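Local atomic coordinates of hypothetical leucine rich repeat protein (PDB entry 4OJU), a protein that is of unknown function but, as a leucine-rich repeat protein carrying BspA-type repeats, probably binds other proteins. Residues S3-T15 and I18-D30. Numbering follows the deposited sequence.
Sequences SVVESTVQVGPYT and IWFDGTATLTRYD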
loop_
_atom_site.group_PDB
_atom_site.type_symbol
_atom_site.label_atom_id
_atom_site.label_comp_id
_atom_site.label_asym_id
_atom_site.label_seq_id
_atom_site.Cartn_x
_atom_site.Cartn_y
_atom_site.Cartn_z
ATOM N N SER A 3 14.107 -13.267 -29.333
ATOM C CA SER A 3 15.170 -12.834 -30.250
ATOM C C SER A 3 16.554 -12.994 -29.576
ATOM O O SER A 3 16.642 -13.578 -28.499
ATOM C CB SER A 3 14.926 -11.390 -30.699
ATOM O OG SER A 3 15.781 -11.005 -31.763
ATOM N N VAL A 4 17.622 -12.489 -30.224
ATOM C CA VAL A 4 19.023 -12.521 -29.772
ATOM C C VAL A 4 19.604 -11.108 -29.968
ATOM O O VAL A 4 19.162 -10.405 -30.877
ATOM C CB VAL A 4 19.794 -13.638 -30.555
ATOM C CG1 VAL A 4 21.280 -13.344 -30.731
ATOM C CG2 VAL A 4 19.590 -14.990 -29.891
ATOM N N VAL A 5 20.539 -10.679 -29.093
ATOM C CA VAL A 5 21.192 -9.368 -29.198
ATOM C C VAL A 5 22.141 -9.363 -30.416
ATOM O O VAL A 5 23.011 -10.219 -30.523
ATOM C CB VAL A 5 21.946 -8.946 -27.903
ATOM C CG1 VAL A 5 22.679 -7.613 -28.108
ATOM C CG2 VAL A 5 21.002 -8.857 -26.703
ATOM N N GLU A 6 21.958 -8.400 -31.326
ATOM C CA GLU A 6 22.844 -8.228 -32.482
ATOM C C GLU A 6 24.028 -7.372 -32.080
ATOM O O GLU A 6 25.148 -7.723 -32.403
ATOM C CB GLU A 6 22.115 -7.600 -33.669
ATOM C CG GLU A 6 23.004 -7.478 -34.901
ATOM C CD GLU A 6 22.337 -6.843 -36.107
ATOM O OE1 GLU A 6 21.493 -5.938 -35.910
ATOM O OE2 GLU A 6 22.687 -7.219 -37.249
ATOM N N SER A 7 23.784 -6.226 -31.411
ATOM C CA SER A 7 24.873 -5.356 -30.958
ATOM C C SER A 7 24.463 -4.524 -29.743
ATOM O O SER A 7 23.278 -4.375 -29.444
ATOM C CB SER A 7 25.392 -4.461 -32.087
ATOM O OG SER A 7 24.413 -3.579 -32.607
ATOM N N THR A 8 25.462 -4.016 -29.034
ATOM C CA THR A 8 25.278 -3.168 -27.857
ATOM C C THR A 8 25.836 -1.806 -28.204
ATOM O O THR A 8 26.963 -1.711 -28.714
ATOM C CB THR A 8 25.928 -3.802 -26.631
ATOM O OG1 THR A 8 25.405 -5.130 -26.490
ATOM C CG2 THR A 8 25.674 -3.008 -25.354
ATOM N N VAL A 9 25.043 -0.757 -27.969
ATOM C CA VAL A 9 25.441 0.600 -28.311
ATOM C C VAL A 9 25.338 1.488 -27.074
ATOM O O VAL A 9 24.345 1.426 -26.340
ATOM C CB VAL A 9 24.607 1.155 -29.503
ATOM C CG1 VAL A 9 24.998 2.594 -29.838
ATOM C CG2 VAL A 9 24.790 0.292 -30.753
ATOM N N GLN A 10 26.371 2.296 -26.844
ATOM C CA GLN A 10 26.387 3.284 -25.772
ATOM C C GLN A 10 26.166 4.682 -26.375
ATOM O O GLN A 10 26.866 5.052 -27.321
ATOM C CB GLN A 10 27.714 3.229 -24.987
ATOM C CG GLN A 10 27.702 4.077 -23.710
ATOM C CD GLN A 10 26.884 3.463 -22.605
ATOM O OE1 GLN A 10 26.710 2.242 -22.523
ATOM N NE2 GLN A 10 26.367 4.301 -21.716
ATOM N N VAL A 11 25.163 5.431 -25.855
ATOM C CA VAL A 11 24.842 6.801 -26.284
ATOM C C VAL A 11 24.815 7.620 -25.030
ATOM O O VAL A 11 23.825 7.581 -24.299
ATOM C CB VAL A 11 23.522 6.948 -27.103
ATOM C CG1 VAL A 11 23.359 8.376 -27.616
ATOM C CG2 VAL A 11 23.461 5.960 -28.263
ATOM N N GLY A 12 25.925 8.299 -24.748
ATOM C CA GLY A 12 26.062 9.067 -23.511
ATOM C C GLY A 12 25.790 8.187 -22.299
ATOM O O GLY A 12 26.452 7.154 -22.140
ATOM N N PRO A 13 24.763 8.493 -21.464
ATOM C CA PRO A 13 24.517 7.653 -20.281
ATOM C C PRO A 13 23.692 6.393 -20.574
ATOM O O PRO A 13 23.477 5.579 -19.679
ATOM C CB PRO A 13 23.741 8.594 -19.359
ATOM C CG PRO A 13 22.924 9.418 -20.302
ATOM C CD PRO A 13 23.842 9.648 -21.502
ATOM N N TYR A 14 23.225 6.237 -21.821
ATOM C CA TYR A 14 22.350 5.121 -22.181
ATOM C C TYR A 14 23.058 3.950 -22.822
ATOM O O TYR A 14 23.831 4.130 -23.775
ATOM C CB TYR A 14 21.280 5.604 -23.174
ATOM C CG TYR A 14 20.470 6.770 -22.683
ATOM C CD1 TYR A 14 19.517 6.609 -21.681
ATOM C CD2 TYR A 14 20.654 8.044 -23.215
ATOM C CE1 TYR A 14 18.764 7.686 -21.221
ATOM C CE2 TYR A 14 19.917 9.129 -22.752
ATOM C CZ TYR A 14 18.963 8.939 -21.764
ATOM O OH TYR A 14 18.233 9.990 -21.285
ATOM N N THR A 15 22.739 2.742 -22.347
ATOM C CA THR A 15 23.190 1.504 -22.988
ATOM C C THR A 15 21.988 0.900 -23.689
ATOM O O THR A 15 20.951 0.751 -23.062
ATOM C CB THR A 15 23.796 0.486 -21.998
ATOM O OG1 THR A 15 24.763 1.122 -21.177
ATOM C CG2 THR A 15 24.390 -0.734 -22.716
ATOM N N ILE A 18 20.507 -3.878 -29.290
ATOM C CA ILE A 18 19.781 -3.950 -30.556
ATOM C C ILE A 18 19.594 -5.429 -30.837
ATOM O O ILE A 18 20.585 -6.156 -30.899
ATOM C CB ILE A 18 20.535 -3.199 -31.698
ATOM C CG1 ILE A 18 20.615 -1.687 -31.385
ATOM C CG2 ILE A 18 19.889 -3.454 -33.063
ATOM C CD1 ILE A 18 21.713 -0.965 -32.186
ATOM N N TRP A 19 18.334 -5.852 -31.022
ATOM C CA TRP A 19 17.925 -7.234 -31.255
ATOM C C TRP A 19 17.848 -7.549 -32.731
ATOM O O TRP A 19 17.644 -6.643 -33.529
ATOM C CB TRP A 19 16.549 -7.441 -30.613
ATOM C CG TRP A 19 16.552 -7.141 -29.153
ATOM C CD1 TRP A 19 16.217 -5.965 -28.549
ATOM C CD2 TRP A 19 16.938 -8.035 -28.113
ATOM N NE1 TRP A 19 16.398 -6.069 -27.193
ATOM C CE2 TRP A 19 16.848 -7.328 -26.898
ATOM C CE3 TRP A 19 17.345 -9.375 -28.088
ATOM C CZ2 TRP A 19 17.132 -7.923 -25.663
ATOM C CZ3 TRP A 19 17.600 -9.976 -26.856
ATOM C CH2 TRP A 19 17.504 -9.248 -25.663
ATOM N N PHE A 20 17.959 -8.834 -33.109
ATOM C CA PHE A 20 17.825 -9.245 -34.492
ATOM C C PHE A 20 16.391 -8.987 -35.050
ATOM O O PHE A 20 16.239 -8.932 -36.267
ATOM C CB PHE A 20 18.239 -10.703 -34.665
ATOM C CG PHE A 20 19.741 -10.851 -34.796
ATOM C CD1 PHE A 20 20.396 -10.470 -35.961
ATOM C CD2 PHE A 20 20.503 -11.351 -33.744
ATOM C CE1 PHE A 20 21.783 -10.597 -36.074
ATOM C CE2 PHE A 20 21.892 -11.479 -33.859
ATOM C CZ PHE A 20 22.521 -11.094 -35.017
ATOM N N ASP A 21 15.371 -8.728 -34.194
ATOM C CA ASP A 21 14.031 -8.363 -34.692
ATOM C C ASP A 21 13.969 -6.867 -35.143
ATOM O O ASP A 21 12.901 -6.402 -35.527
ATOM C CB ASP A 21 12.930 -8.682 -33.663
ATOM C CG ASP A 21 12.830 -7.807 -32.432
ATOM O OD1 ASP A 21 13.709 -6.947 -32.236
ATOM O OD2 ASP A 21 11.882 -7.992 -31.656
ATOM N N GLY A 22 15.099 -6.160 -35.094
ATOM C CA GLY A 22 15.222 -4.775 -35.545
ATOM C C GLY A 22 14.785 -3.725 -34.545
ATOM O O GLY A 22 14.544 -2.581 -34.929
ATOM N N THR A 23 14.667 -4.092 -33.266
ATOM C CA THR A 23 14.269 -3.142 -32.229
ATOM C C THR A 23 15.390 -3.001 -31.201
ATOM O O THR A 23 16.269 -3.859 -31.119
ATOM C CB THR A 23 12.951 -3.557 -31.544
ATOM O OG1 THR A 23 13.183 -4.714 -30.748
ATOM C CG2 THR A 23 11.809 -3.806 -32.539
ATOM N N ALA A 24 15.338 -1.942 -30.412
ATOM C CA ALA A 24 16.336 -1.715 -29.389
ATOM C C ALA A 24 15.695 -1.623 -28.007
ATOM O O ALA A 24 14.585 -1.105 -27.860
ATOM C CB ALA A 24 17.110 -0.447 -29.686
ATOM N N THR A 25 16.396 -2.146 -27.008
ATOM C CA THR A 25 15.978 -2.057 -25.613
ATOM C C THR A 25 16.970 -1.187 -24.886
ATOM O O THR A 25 18.187 -1.406 -25.029
ATOM C CB THR A 25 15.921 -3.473 -24.968
ATOM O OG1 THR A 25 14.913 -4.228 -25.620
ATOM C CG2 THR A 25 15.638 -3.444 -23.441
ATOM N N LEU A 26 16.461 -0.218 -24.095
ATOM C CA LEU A 26 17.296 0.615 -23.230
ATOM C C LEU A 26 17.588 -0.254 -22.011
ATOM O O LEU A 26 16.677 -0.517 -21.218
ATOM C CB LEU A 26 16.582 1.936 -22.858
ATOM C CG LEU A 26 17.449 3.048 -22.220
ATOM C CD1 LEU A 26 16.765 4.373 -22.319
ATOM C CD2 LEU A 26 17.757 2.777 -20.740
ATOM N N THR A 27 18.820 -0.773 -21.903
ATOM C CA THR A 27 19.126 -1.704 -20.803
ATOM C C THR A 27 19.682 -1.061 -19.552
ATOM O O THR A 27 19.507 -1.627 -18.468
ATOM C CB THR A 27 20.088 -2.800 -21.274
ATOM O OG1 THR A 27 21.305 -2.199 -21.713
ATOM C CG2 THR A 27 19.493 -3.670 -22.377
ATOM N N ARG A 28 20.369 0.092 -19.680
ATOM C CA ARG A 28 20.962 0.740 -18.510
ATOM C C ARG A 28 21.158 2.244 -18.685
ATOM O O ARG A 28 21.528 2.703 -19.761
ATOM C CB ARG A 28 22.337 0.097 -18.199
ATOM C CG ARG A 28 22.853 0.431 -16.790
ATOM C CD ARG A 28 24.288 -0.015 -16.529
ATOM N NE ARG A 28 25.323 1.009 -16.729
ATOM C CZ ARG A 28 26.319 0.927 -17.616
ATOM N NH1 ARG A 28 26.429 -0.133 -18.407
ATOM N NH2 ARG A 28 27.204 1.907 -17.721
ATOM N N TYR A 29 20.958 2.992 -17.584
ATOM C CA TYR A 29 21.209 4.419 -17.486
ATOM C C TYR A 29 22.358 4.592 -16.503
ATOM O O TYR A 29 22.251 4.167 -15.352
ATOM C CB TYR A 29 19.971 5.173 -17.031
ATOM C CG TYR A 29 20.180 6.663 -16.886
ATOM C CD1 TYR A 29 20.114 7.508 -17.996
ATOM C CD2 TYR A 29 20.369 7.239 -15.635
ATOM C CE1 TYR A 29 20.205 8.891 -17.858
ATOM C CE2 TYR A 29 20.492 8.619 -15.486
ATOM C CZ TYR A 29 20.379 9.443 -16.597
ATOM O OH TYR A 29 20.445 10.808 -16.455
ATOM N N ASP A 30 23.449 5.193 -16.966
ATOM C CA ASP A 30 24.624 5.400 -16.138
ATOM C C ASP A 30 24.675 6.869 -15.737
ATOM O O ASP A 30 25.058 7.720 -16.533
ATOM C CB ASP A 30 25.905 4.966 -16.874
ATOM C CG ASP A 30 27.199 5.054 -16.070
ATOM O OD1 ASP A 30 27.199 5.706 -14.995
ATOM O OD2 ASP A 30 28.206 4.465 -16.509
HETATM O O HOH W 1 18.785 -5.912 -35.974
#
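Two successive beta hairpins, an antiparallel meander at the N-terminal end of the leucine-rich repeat array, bring strand 5-11 and strand 24-29 onto the two edges of strand 14-19. In the first hairpin a classic bulge lets Ile18 O take both Glu6 N, at 2.7 Å, and Ser7 N, while Ile18 N returns a bond to Ser7 O. Val5 lays CG2 over one face of the Trp19 six-membered ring, 3.8 Å from its centroid; the indole is turned there by a chi1 of -58°, CG lying opposite the carbonyl carbon, and its NE1 donates to Thr25 OG1 at 2.8 Å. With an alanine at Trp19, Val5 CG2 would probably lose the ring face it rests on and Thr25 OG1 its indole donor. Next door, Glu6 sets CB squarely over the centre of the Phe20 ring, and a water bridges Glu6 OE1 and Trp19 O. The second hairpin has its own classic bulge: Thr15 O accepts Thr27 N at 2.9 Å and, weakly, Arg28 N, while Thr15 N donates to Arg28 O. Beyond it the Tyr14 and Tyr29 rings meet obliquely, planes 54° apart, with Tyr29 also stacked on Phe63 of the repeats. Within the type II' turn from Val11 to Tyr14, Pro13 O takes Asp30 N on a lone pair at 2.7 Å.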